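Local coordinates for protein type VI secretion system component (Escherichia coli O6, PDB 2P5Z) that probably forms part of the spike of the type VI secretion apparatus, and resembles the phage T4 tail proteins gp27 and gp5, at residues Val348-Ser351 and Ser357-Leu360; Glu228-Leu233 and Ile328-Asp333; Tyr409-Asp414 and Val452-Glu457; Arg140-Met145 and Glu169-Phe174. All coordinates share one frame; numbering follows the deposited sequence.

Contact 1: residues Val348-Ser351 and Ser357-Leu360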
loop_
_atom_site.group_PDB
_atom_site.type_symbol
_atom_site.label_atom_id
_atom_site.label_comp_id
_atom_site.label_asym_id
_atom_site.label_seq_id
_atom_site.Cartn_x
_atom_site.Cartn_y
_atom_site.Cartn_z
ATOM N N VAL A 348 -9.910 -21.282 6.213
ATOM C CA VAL A 348 -10.309 -22.093 5.059
ATOM C C VAL A 348 -10.743 -21.224 3.870
ATOM O O VAL A 348 -11.354 -20.172 4.041
ATOM C CB VAL A 348 -11.445 -23.117 5.369
ATOM C CG1 VAL A 348 -11.050 -24.107 6.457
ATOM C CG2 VAL A 348 -12.728 -22.420 5.759
ATOM N N THR A 349 -10.395 -21.648 2.660
ATOM C CA THR A 349 -10.997 -21.093 1.443
ATOM C C THR A 349 -11.899 -22.195 0.879
ATOM O O THR A 349 -11.616 -23.363 1.034
ATOM C CB THR A 349 -9.927 -20.603 0.458
ATOM O OG1 THR A 349 -9.139 -19.608 1.114
ATOM C CG2 THR A 349 -10.531 -19.963 -0.784
ATOM N N THR A 350 -13.001 -21.835 0.248
ATOM C CA THR A 350 -14.116 -22.758 0.182
ATOM C C THR A 350 -14.845 -22.579 -1.145
ATOM O O THR A 350 -14.994 -21.452 -1.613
ATOM C CB THR A 350 -14.979 -22.517 1.445
ATOM O OG1 THR A 350 -14.709 -23.540 2.403
ATOM C CG2 THR A 350 -16.408 -22.498 1.174
ATOM N N SER A 351 -15.242 -23.685 -1.781
ATOM C CA SER A 351 -15.850 -23.611 -3.129
ATOM C C SER A 351 -16.760 -24.784 -3.549
ATOM O O SER A 351 -16.637 -25.901 -3.038
ATOM C CB SER A 351 -14.774 -23.449 -4.197
ATOM O OG SER A 351 -15.255 -22.553 -5.176
ATOM N N SER A 357 -18.781 -29.245 -7.179
ATOM C CA SER A 357 -18.949 -29.522 -5.749
ATOM C C SER A 357 -17.718 -29.400 -4.827
ATOM O O SER A 357 -16.614 -29.030 -5.243
ATOM C CB SER A 357 -19.769 -30.793 -5.475
ATOM O OG SER A 357 -20.736 -30.531 -4.460
ATOM N N TYR A 358 -17.948 -29.755 -3.568
ATOM C CA TYR A 358 -17.284 -29.118 -2.450
ATOM C C TYR A 358 -15.840 -29.494 -2.187
ATOM O O TYR A 358 -15.502 -30.658 -1.976
ATOM C CB TYR A 358 -18.136 -29.289 -1.199
ATOM C CG TYR A 358 -17.655 -28.540 0.018
ATOM C CD1 TYR A 358 -17.075 -29.226 1.080
ATOM C CD2 TYR A 358 -17.805 -27.161 0.127
ATOM C CE1 TYR A 358 -16.654 -28.567 2.208
ATOM C CE2 TYR A 358 -17.379 -26.490 1.257
ATOM C CZ TYR A 358 -16.805 -27.204 2.293
ATOM O OH TYR A 358 -16.374 -26.576 3.435
ATOM N N GLU A 359 -14.999 -28.467 -2.172
ATOM C CA GLU A 359 -13.581 -28.608 -1.897
ATOM C C GLU A 359 -13.131 -27.394 -1.094
ATOM O O GLU A 359 -13.584 -26.275 -1.353
ATOM C CB GLU A 359 -12.819 -28.674 -3.222
ATOM C CG GLU A 359 -11.353 -29.036 -3.093
ATOM C CD GLU A 359 -10.761 -29.509 -4.400
ATOM O OE1 GLU A 359 -9.518 -29.526 -4.509
ATOM O OE2 GLU A 359 -11.538 -29.866 -5.316
ATOM N N LEU A 360 -12.248 -27.605 -0.123
ATOM C CA LEU A 360 -11.647 -26.478 0.592
ATOM C C LEU A 360 -10.145 -26.591 0.757
ATOM O O LEU A 360 -9.639 -27.682 0.959
ATOM C CB LEU A 360 -12.348 -26.208 1.944
ATOM C CG LEU A 360 -12.349 -26.949 3.293
ATOM C CD1 LEU A 360 -13.082 -28.248 3.181
ATOM C CD2 LEU A 360 -10.967 -27.157 3.946
#
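The carbonyl oxygen of S351 has two partners on segment 357-360. E359 N donates to S351 O at 3.2 Å, a fairly straight bond (163° at the hydrogen). The CA of Y358 adds a CA-H...O contact to the same oxygen. In return S351 N gives its hydrogen to E359 O at 3.1 Å, a more bent bond (137°), so S351 and E359 form an antiparallel hydrogen-bonded pair. One step on, T350 and L360 make the non-hydrogen-bonded pair, with both side chains on the other face. There the tyrosine ring of Y358 swings in because CG stands opposite the backbone N (chi1 -173°), which carries its OH to 3.6 Å from T350 OG1 and sets CE2 beside T350 CG2. L360 supplies the apolar element: its CD2 rests 4.0 Å from CG1 of V348, the two side chains inclined to each other. F33 of strand 29-38 lies against T350 and Y358, and its carbonyl oxygen accepts from S351 OG. Strands 343-353 and 359-366 thus illustrate how a beta hairpin is secured: paired amides fix the register, while the Y358 ring and the side chains of V348, T350 and L360 pack on one face and probably shield it in part.

Contact 2: residues Glu228-Leu233 and Ile328-Asp333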
loop_
_atom_site.group_PDB
_atom_site.type_symbol
_atom_site.label_atom_id
_atom_site.label_comp_id
_atom_site.label_asym_id
_atom_site.label_seq_id
_atom_site.Cartn_x
_atom_site.Cartn_y
_atom_site.Cartn_z
ATOM N N GLU A 228 -16.045 -38.066 3.242
ATOM C CA GLU A 228 -15.264 -36.883 3.663
ATOM C C GLU A 228 -13.814 -37.175 4.066
ATOM O O GLU A 228 -13.566 -37.985 4.961
ATOM C CB GLU A 228 -15.978 -36.171 4.821
ATOM C CG GLU A 228 -17.390 -35.681 4.497
ATOM C CD GLU A 228 -17.867 -34.587 5.444
ATOM O OE1 GLU A 228 -17.233 -34.400 6.507
ATOM O OE2 GLU A 228 -18.871 -33.910 5.122
ATOM N N ALA A 229 -12.862 -36.477 3.439
ATOM C CA ALA A 229 -11.428 -36.767 3.631
ATOM C C ALA A 229 -10.465 -35.570 3.476
ATOM O O ALA A 229 -10.879 -34.466 3.118
ATOM C CB ALA A 229 -11.016 -37.874 2.697
ATOM N N VAL A 230 -9.176 -35.819 3.718
ATOM C CA VAL A 230 -8.131 -34.787 3.626
ATOM C C VAL A 230 -6.996 -35.184 2.645
ATOM O O VAL A 230 -6.734 -36.361 2.471
ATOM C CB VAL A 230 -7.603 -34.445 5.061
ATOM C CG1 VAL A 230 -6.182 -34.924 5.299
ATOM C CG2 VAL A 230 -7.700 -32.973 5.329
ATOM N N TRP A 231 -6.357 -34.217 1.981
ATOM C CA TRP A 231 -5.232 -34.499 1.057
ATOM C C TRP A 231 -4.431 -33.248 0.707
ATOM O O TRP A 231 -4.813 -32.146 1.071
ATOM C CB TRP A 231 -5.725 -35.144 -0.247
ATOM C CG TRP A 231 -6.316 -34.187 -1.254
ATOM C CD1 TRP A 231 -5.665 -33.565 -2.288
ATOM C CD2 TRP A 231 -7.686 -33.788 -1.342
ATOM N NE1 TRP A 231 -6.546 -32.776 -2.990
ATOM C CE2 TRP A 231 -7.795 -32.906 -2.435
ATOM C CE3 TRP A 231 -8.828 -34.090 -0.596
ATOM C CZ2 TRP A 231 -9.002 -32.308 -2.798
ATOM C CZ3 TRP A 231 -10.032 -33.515 -0.966
ATOM C CH2 TRP A 231 -10.110 -32.623 -2.052
ATOM N N GLY A 232 -3.333 -33.421 -0.022
ATOM C CA GLY A 232 -2.520 -32.292 -0.493
ATOM C C GLY A 232 -1.748 -31.575 0.612
ATOM O O GLY A 232 -1.465 -30.377 0.502
ATOM N N LEU A 233 -1.416 -32.306 1.676
ATOM C CA LEU A 233 -0.813 -31.715 2.855
ATOM C C LEU A 233 0.566 -31.147 2.575
ATOM O O LEU A 233 1.372 -31.768 1.878
ATOM C CB LEU A 233 -0.737 -32.713 4.006
ATOM C CG LEU A 233 -2.046 -33.348 4.478
ATOM C CD1 LEU A 233 -1.834 -34.136 5.765
ATOM C CD2 LEU A 233 -3.149 -32.315 4.684
ATOM N N ILE A 328 -7.996 -30.651 14.535
ATOM C CA ILE A 328 -8.149 -31.958 13.909
ATOM C C ILE A 328 -6.844 -32.737 13.893
ATOM O O ILE A 328 -5.770 -32.173 14.092
ATOM C CB ILE A 328 -8.687 -31.849 12.475
ATOM C CG1 ILE A 328 -7.599 -31.319 11.542
ATOM C CG2 ILE A 328 -9.949 -30.983 12.443
ATOM C CD1 ILE A 328 -7.739 -31.753 10.122
ATOM N N LYS A 329 -6.944 -34.045 13.678
ATOM C CA LYS A 329 -5.757 -34.862 13.419
ATOM C C LYS A 329 -5.943 -35.688 12.162
ATOM O O LYS A 329 -7.055 -35.808 11.651
ATOM C CB LYS A 329 -5.383 -35.731 14.618
ATOM C CG LYS A 329 -6.525 -36.028 15.580
ATOM C CD LYS A 329 -6.065 -36.038 17.042
ATOM C CE LYS A 329 -4.928 -37.036 17.301
ATOM N NZ LYS A 329 -3.555 -36.431 17.251
ATOM N N VAL A 330 -4.840 -36.214 11.643
ATOM C CA VAL A 330 -4.848 -36.957 10.385
ATOM C C VAL A 330 -4.444 -38.424 10.607
ATOM O O VAL A 330 -3.482 -38.697 11.325
ATOM C CB VAL A 330 -3.927 -36.275 9.330
ATOM C CG1 VAL A 330 -3.969 -37.001 7.985
ATOM C CG2 VAL A 330 -4.329 -34.830 9.133
ATOM N N GLN A 331 -5.193 -39.350 9.997
ATOM C CA GLN A 331 -4.890 -40.792 10.026
ATOM C C GLN A 331 -3.546 -41.159 9.373
ATOM O O GLN A 331 -2.685 -41.773 10.010
ATOM C CB GLN A 331 -6.017 -41.576 9.357
ATOM C CG GLN A 331 -6.287 -42.921 10.013
ATOM C CD GLN A 331 -6.997 -42.783 11.355
ATOM O OE1 GLN A 331 -8.099 -42.229 11.436
ATOM N NE2 GLN A 331 -6.372 -43.295 12.412
ATOM N N GLY A 332 -3.375 -40.789 8.106
ATOM C CA GLY A 332 -2.071 -40.902 7.445
ATOM C C GLY A 332 -1.813 -42.209 6.715
ATOM O O GLY A 332 -2.626 -42.646 5.898
ATOM N N ASP A 333 -0.659 -42.819 6.974
ATOM C CA ASP A 333 0.377 -42.216 7.802
ATOM C C ASP A 333 1.559 -41.821 6.927
ATOM O O ASP A 333 2.708 -41.792 7.376
ATOM C CB ASP A 333 0.810 -43.165 8.924
ATOM C CG ASP A 333 1.050 -44.579 8.430
ATOM O OD1 ASP A 333 0.188 -45.449 8.690
ATOM O OD2 ASP A 333 2.089 -44.819 7.775
#
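A first torsion of -177° turns CG1 of V330 opposite its own backbone N, and this methyl serves both partners on segment 228-233. L233 reaches it through an extended chain: with chi2 at -171°, CD1 continues the line from CA and arrives 4.2 Å from V330 CG1. The other partner is V230, whose CG1 approaches the same methyl at 4.1 Å, the two valine side chains crossing at about a right angle. One branch of V330 is therefore shared between two residues three positions apart in sequence. No hydrogen bond links the segments, and the CA atoms of V230 and V330 stand 7.8 Å apart, too far for neighbouring strands. Instead, strands 230-237 and 326-330 are linked through the pairings of 311-317, 359-366 and 343-353, and the three side chains meet between them. F339 of helix 337-341 lies against both L233 and V330, F362 against V230 and L233, and L214 against V230, so the cluster belongs to a larger hydrophobic core. This packing is consistent with the barrel-like domains of the phage baseplate hub family; methyl-to-methyl contacts carry no directional bond, and cohesion between the strands probably comes from keeping carbon away from water.

Contact 3: residues Tyr409-Asp414 and Val452-Glu457; sequences YRVNLD and VSIAFE
The five-stranded antiparallel sheet of the injector OB domain brings together two strands, 409-412 and 451-456, that are not neighbours: strand 387-391 runs between them. Bridging is left to side chains, with V411 as the pivot. Its two methyls divide the work, CG2 meeting CG2 of V452 at 3.8 Å and CG1 meeting CD1 of I454 at 4.1 Å. V411 and V452 pass each other at a slant, whereas V411 and I454 reach out tip to tip. I454 manages this by placing CG1 opposite its carbonyl carbon (chi1 -49°), and a bend at chi2 (-70°) then brings CD1 to V411 CG1. The CA atoms of V411 and V452 are 8.6 Å apart, and no hydrogen bond spans the gap. A389 on the intervening strand touches both V411 and V452, while L427 and V429 flank V411 and I466 packs on V452, so each strand of the sheet contributes to one buried cluster. At the far end of the second segment, E457 leaves this interior and forms a salt bridge with K470 of a second subunit. Methyl groups of valine and isoleucine closing the inside of a strongly curved five-stranded sheet are what the OB fold, a small beta barrel, leads one to expect.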
loop_
_atom_site.group_PDB
_atom_site.type_symbol
_atom_site.label_atom_id
_atom_site.label_comp_id
_atom_site.label_asym_id
_atom_site.label_seq_id
_atom_site.Cartn_x
_atom_site.Cartn_y
_atom_site.Cartn_z
ATOM N N TYR A 409 -5.682 17.909 34.366
ATOM C CA TYR A 409 -6.945 18.557 34.016
ATOM C C TYR A 409 -7.878 17.574 33.318
ATOM O O TYR A 409 -7.413 16.662 32.635
ATOM C CB TYR A 409 -6.691 19.714 33.060
ATOM C CG TYR A 409 -5.874 20.847 33.629
ATOM C CD1 TYR A 409 -4.482 20.875 33.492
ATOM C CD2 TYR A 409 -6.494 21.910 34.282
ATOM C CE1 TYR A 409 -3.729 21.925 34.005
ATOM C CE2 TYR A 409 -5.750 22.963 34.799
ATOM C CZ TYR A 409 -4.369 22.969 34.655
ATOM O OH TYR A 409 -3.632 24.014 35.167
ATOM N N ARG A 410 -9.188 17.749 33.487
ATOM C CA ARG A 410 -10.154 17.031 32.649
ATOM C C ARG A 410 -10.529 17.909 31.472
ATOM O O ARG A 410 -11.052 19.013 31.632
ATOM C CB ARG A 410 -11.418 16.587 33.392
ATOM C CG ARG A 410 -12.456 15.969 32.445
ATOM C CD ARG A 410 -13.575 15.229 33.157
ATOM N NE ARG A 410 -14.555 16.134 33.756
ATOM C CZ ARG A 410 -15.597 16.662 33.114
ATOM N NH1 ARG A 410 -15.814 16.391 31.831
ATOM N NH2 ARG A 410 -16.424 17.476 33.759
ATOM N N VAL A 411 -10.267 17.400 30.280
ATOM C CA VAL A 411 -10.373 18.212 29.101
ATOM C C VAL A 411 -11.414 17.625 28.149
ATOM O O VAL A 411 -11.694 16.430 28.178
ATOM C CB VAL A 411 -8.973 18.406 28.502
ATOM C CG1 VAL A 411 -8.703 17.462 27.331
ATOM C CG2 VAL A 411 -8.787 19.831 28.132
ATOM N N ASN A 412 -12.020 18.485 27.348
ATOM C CA ASN A 412 -13.152 18.114 26.521
ATOM C C ASN A 412 -12.832 18.464 25.091
ATOM O O ASN A 412 -12.452 19.598 24.817
ATOM C CB ASN A 412 -14.362 18.927 26.958
ATOM C CG ASN A 412 -15.669 18.322 26.516
ATOM O OD1 ASN A 412 -15.965 18.237 25.315
ATOM N ND2 ASN A 412 -16.482 17.913 27.491
ATOM N N LEU A 413 -12.991 17.509 24.174
ATOM C CA LEU A 413 -12.586 17.751 22.775
ATOM C C LEU A 413 -13.647 17.592 21.673
ATOM O O LEU A 413 -13.317 17.376 20.517
ATOM C CB LEU A 413 -11.237 17.089 22.425
ATOM C CG LEU A 413 -10.784 15.633 22.512
ATOM C CD1 LEU A 413 -9.553 15.561 23.391
ATOM C CD2 LEU A 413 -11.808 14.729 23.058
ATOM N N ASP A 414 -14.913 17.739 22.043
ATOM C CA ASP A 414 -15.994 17.814 21.074
ATOM C C ASP A 414 -16.141 19.271 20.647
ATOM O O ASP A 414 -15.962 20.176 21.456
ATOM C CB ASP A 414 -17.292 17.295 21.697
ATOM C CG ASP A 414 -18.467 17.315 20.728
ATOM O OD1 ASP A 414 -18.258 17.133 19.505
ATOM O OD2 ASP A 414 -19.610 17.508 21.195
ATOM N N VAL A 452 -6.882 24.376 24.790
ATOM C CA VAL A 452 -5.535 23.829 24.792
ATOM C C VAL A 452 -5.248 22.951 23.578
ATOM O O VAL A 452 -6.149 22.597 22.817
ATOM C CB VAL A 452 -5.275 23.012 26.046
ATOM C CG1 VAL A 452 -5.193 23.932 27.250
ATOM C CG2 VAL A 452 -6.358 21.965 26.213
ATOM N N SER A 453 -3.976 22.615 23.405
ATOM C CA SER A 453 -3.572 21.706 22.353
ATOM C C SER A 453 -3.125 20.403 22.967
ATOM O O SER A 453 -2.290 20.394 23.877
ATOM C CB SER A 453 -2.451 22.309 21.528
ATOM O OG SER A 453 -3.001 23.155 20.539
ATOM N N ILE A 454 -3.695 19.304 22.483
ATOM C CA ILE A 454 -3.323 17.983 22.968
ATOM C C ILE A 454 -2.361 17.277 22.003
ATOM O O ILE A 454 -2.635 17.142 20.803
ATOM C CB ILE A 454 -4.556 17.120 23.233
ATOM C CG1 ILE A 454 -5.565 17.904 24.071
ATOM C CG2 ILE A 454 -4.159 15.838 23.945
ATOM C CD1 ILE A 454 -5.110 18.117 25.493
ATOM N N ALA A 455 -1.223 16.862 22.541
ATOM C CA ALA A 455 -0.207 16.175 21.777
ATOM C C ALA A 455 -0.043 14.768 22.329
ATOM O O ALA A 455 -0.527 14.456 23.404
ATOM C CB ALA A 455 1.119 16.928 21.838
ATOM N N PHE A 456 0.655 13.918 21.581
ATOM C CA PHE A 456 0.676 12.495 21.872
ATOM C C PHE A 456 2.077 11.981 21.780
ATOM O O PHE A 456 2.738 12.127 20.750
ATOM C CB PHE A 456 -0.230 11.750 20.896
ATOM C CG PHE A 456 -1.678 12.136 21.009
ATOM C CD1 PHE A 456 -2.489 11.520 21.929
ATOM C CD2 PHE A 456 -2.206 13.145 20.223
ATOM C CE1 PHE A 456 -3.811 11.870 22.042
ATOM C CE2 PHE A 456 -3.530 13.506 20.344
ATOM C CZ PHE A 456 -4.335 12.861 21.259
ATOM N N GLU A 457 2.529 11.392 22.872
ATOM C CA GLU A 457 3.901 10.964 22.985
ATOM C C GLU A 457 4.140 9.778 22.042
ATOM O O GLU A 457 3.410 8.789 22.086
ATOM C CB GLU A 457 4.177 10.606 24.435
ATOM C CG GLU A 457 5.607 10.372 24.742
ATOM C CD GLU A 457 5.838 10.237 26.219
ATOM O OE1 GLU A 457 5.359 9.246 26.818
ATOM O OE2 GLU A 457 6.502 11.129 26.781
#

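Contact 4: residues Arg140-Met145 and Glu169-Phe174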
loop_
_atom_site.group_PDB
_atom_site.type_symbol
_atom_site.label_atom_id
_atom_site.label_comp_id
_atom_site.label_asym_id
_atom_site.label_seq_id
_atom_site.Cartn_x
_atom_site.Cartn_y
_atom_site.Cartn_z
ATOM N N ARG A 140 -22.825 -4.018 22.013
ATOM C CA ARG A 140 -24.168 -3.728 22.528
ATOM C C ARG A 140 -24.710 -2.336 22.200
ATOM O O ARG A 140 -25.878 -2.200 21.835
ATOM C CB ARG A 140 -24.235 -3.970 24.029
ATOM C CG ARG A 140 -23.938 -5.408 24.451
ATOM C CD ARG A 140 -24.140 -5.509 25.917
ATOM N NE ARG A 140 -23.960 -6.832 26.502
ATOM C CZ ARG A 140 -24.919 -7.749 26.573
ATOM N NH1 ARG A 140 -24.664 -8.907 27.152
ATOM N NH2 ARG A 140 -26.124 -7.519 26.050
ATOM N N GLU A 141 -23.874 -1.308 22.297
ATOM C CA GLU A 141 -24.374 0.060 22.149
ATOM C C GLU A 141 -24.654 0.455 20.719
ATOM O O GLU A 141 -25.803 0.613 20.337
ATOM C CB GLU A 141 -23.462 1.055 22.861
ATOM C CG GLU A 141 -23.340 0.688 24.320
ATOM C CD GLU A 141 -22.340 1.493 25.091
ATOM O OE1 GLU A 141 -22.096 1.129 26.258
ATOM O OE2 GLU A 141 -21.797 2.483 24.555
ATOM N N ARG A 142 -23.614 0.571 19.913
ATOM C CA ARG A 142 -23.774 0.980 18.523
ATOM C C ARG A 142 -24.346 -0.130 17.602
ATOM O O ARG A 142 -24.855 0.142 16.523
ATOM C CB ARG A 142 -22.423 1.515 18.023
ATOM C CG ARG A 142 -22.393 2.071 16.602
ATOM C CD ARG A 142 -23.330 3.252 16.383
ATOM N NE ARG A 142 -23.186 3.740 15.013
ATOM C CZ ARG A 142 -24.146 3.738 14.092
ATOM N NH1 ARG A 142 -25.369 3.303 14.383
ATOM N NH2 ARG A 142 -23.879 4.194 12.874
ATOM N N HIS A 143 -24.286 -1.389 18.007
ATOM C CA HIS A 143 -24.645 -2.430 17.034
ATOM C C HIS A 143 -25.827 -3.346 17.394
ATOM O O HIS A 143 -26.175 -4.233 16.621
ATOM C CB HIS A 143 -23.382 -3.161 16.528
ATOM C CG HIS A 143 -22.383 -2.227 15.907
ATOM N ND1 HIS A 143 -22.551 -1.689 14.648
ATOM C CD2 HIS A 143 -21.250 -1.672 16.402
ATOM C CE1 HIS A 143 -21.547 -0.874 14.376
ATOM N NE2 HIS A 143 -20.743 -0.847 15.425
ATOM N N GLN A 144 -26.431 -3.093 18.561
ATOM C CA GLN A 144 -27.628 -3.792 19.087
ATOM C C GLN A 144 -27.478 -5.294 19.255
ATOM O O GLN A 144 -28.423 -6.048 19.039
ATOM C CB GLN A 144 -28.893 -3.501 18.266
ATOM C CG GLN A 144 -29.285 -2.040 18.178
ATOM C CD GLN A 144 -28.833 -1.407 16.878
ATOM O OE1 GLN A 144 -28.883 -2.035 15.810
ATOM N NE2 GLN A 144 -28.392 -0.152 16.956
ATOM N N MET A 145 -26.292 -5.730 19.630
ATOM C CA MET A 145 -26.074 -7.144 19.801
ATOM C C MET A 145 -26.345 -7.512 21.255
ATOM O O MET A 145 -26.102 -6.699 22.153
ATOM C CB MET A 145 -24.679 -7.533 19.305
ATOM C CG MET A 145 -24.596 -7.532 17.755
ATOM S SD MET A 145 -23.137 -8.336 17.069
ATOM C CE MET A 145 -22.582 -9.305 18.431
ATOM N N GLU A 169 -10.855 5.425 13.365
ATOM C CA GLU A 169 -10.869 3.980 13.259
ATOM C C GLU A 169 -12.331 3.562 13.223
ATOM O O GLU A 169 -13.135 4.027 14.035
ATOM C CB GLU A 169 -10.211 3.330 14.481
ATOM C CG GLU A 169 -8.684 3.241 14.486
ATOM C CD GLU A 169 -8.142 2.610 15.786
ATOM O OE1 GLU A 169 -8.533 3.046 16.889
ATOM O OE2 GLU A 169 -7.319 1.676 15.724
ATOM N N ASP A 170 -12.695 2.699 12.286
ATOM C CA ASP A 170 -14.041 2.151 12.284
ATOM C C ASP A 170 -14.132 1.180 13.456
ATOM O O ASP A 170 -13.099 0.742 13.995
ATOM C CB ASP A 170 -14.350 1.454 10.952
ATOM C CG ASP A 170 -13.363 0.335 10.636
ATOM O OD1 ASP A 170 -13.625 -0.827 11.002
ATOM O OD2 ASP A 170 -12.289 0.621 10.074
ATOM N N ASP A 171 -15.351 0.841 13.859
ATOM C CA ASP A 171 -15.524 -0.020 15.021
ATOM C C ASP A 171 -14.827 -1.366 14.876
ATOM O O ASP A 171 -14.242 -1.836 15.845
ATOM C CB ASP A 171 -17.004 -0.221 15.356
ATOM C CG ASP A 171 -17.663 1.031 15.921
ATOM O OD1 ASP A 171 -16.943 1.922 16.410
ATOM O OD2 ASP A 171 -18.913 1.115 15.877
ATOM N N LEU A 172 -14.844 -1.958 13.672
ATOM C CA LEU A 172 -14.204 -3.265 13.455
ATOM C C LEU A 172 -12.698 -3.199 13.635
ATOM O O LEU A 172 -12.126 -4.032 14.330
ATOM C CB LEU A 172 -14.549 -3.875 12.080
ATOM C CG LEU A 172 -14.057 -5.324 11.839
ATOM C CD1 LEU A 172 -14.456 -6.260 12.988
ATOM C CD2 LEU A 172 -14.524 -5.889 10.512
ATOM N N THR A 173 -12.064 -2.201 13.030
ATOM C CA THR A 173 -10.630 -2.043 13.147
ATOM C C THR A 173 -10.245 -1.829 14.608
ATOM O O THR A 173 -9.328 -2.505 15.117
ATOM C CB THR A 173 -10.141 -0.882 12.301
ATOM O OG1 THR A 173 -10.584 -1.071 10.958
ATOM C CG2 THR A 173 -8.606 -0.777 12.332
ATOM N N PHE A 174 -10.996 -0.946 15.283
ATOM C CA PHE A 174 -10.738 -0.609 16.687
ATOM C C PHE A 174 -10.796 -1.828 17.594
ATOM O O PHE A 174 -9.845 -2.105 18.357
ATOM C CB PHE A 174 -11.740 0.445 17.173
ATOM C CG PHE A 174 -11.539 0.858 18.608
ATOM C CD1 PHE A 174 -10.300 1.336 19.048
ATOM C CD2 PHE A 174 -12.583 0.774 19.515
ATOM C CE1 PHE A 174 -10.107 1.696 20.359
ATOM C CE2 PHE A 174 -12.400 1.153 20.837
ATOM C CZ PHE A 174 -11.164 1.611 21.260
#
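D171, the first residue of helix 171-182, reaches toward H143 from its CB outward. CB already lies 3.8 Å from NE2 of the histidine, and CG closes to 3.6 Å, at the ring edge and in its plane. A hydrogen bond from H143 NE2 to OD2 is indicated at 2.7 Å (156° at the hydrogen), but it is less certain because OD2 lies too close to another atom of the model. Ring and carboxylate planes stand nearly perpendicular, 88° apart. The remaining oxygen, OD1, accepts from Q166 NE2, so the two ends of the carboxylate are probably tied to different parts of the chain. R142 CG lies over one face of the H143 ring, offset toward the rim, and 3.7 Å from D171 OD2 as modelled, while its NE stays 5.1 Å from that oxygen, short of a salt bridge. D170 occupies the N-cap position. T173 N approaches its OD1 from above the carboxylate plane, at 2.9 Å, and its OD2 receives T173 OG1. Two consecutive aspartates thus split their duties, one closing the helix start, the other probably linking it to the loop after helix 131-140: an N-capped helix beside a probable His-carboxylate hydrogen bond.

In the fold
Contacts 1 and 2 belong together: strands 343-353 and 326-330 pair antiparallel, the centres lie 15 Å apart, and E359 OE1 of contact 1 packs 3.3 Å from W231 CZ2 of contact 2. One holds adjacent strands through backbone bonds, the other joins distant strands through methyls. Contact 4 lies on the way to the OB domain, its centre about 30 Å from that of contact 1 and 24 Å from that of contact 3. Its D171 also has a long, weak ion pair with K421, which belongs to the OB domain. Contact 3 sits across the chain's centre from contacts 1 and 2, about 51 and 57 Å away between centres.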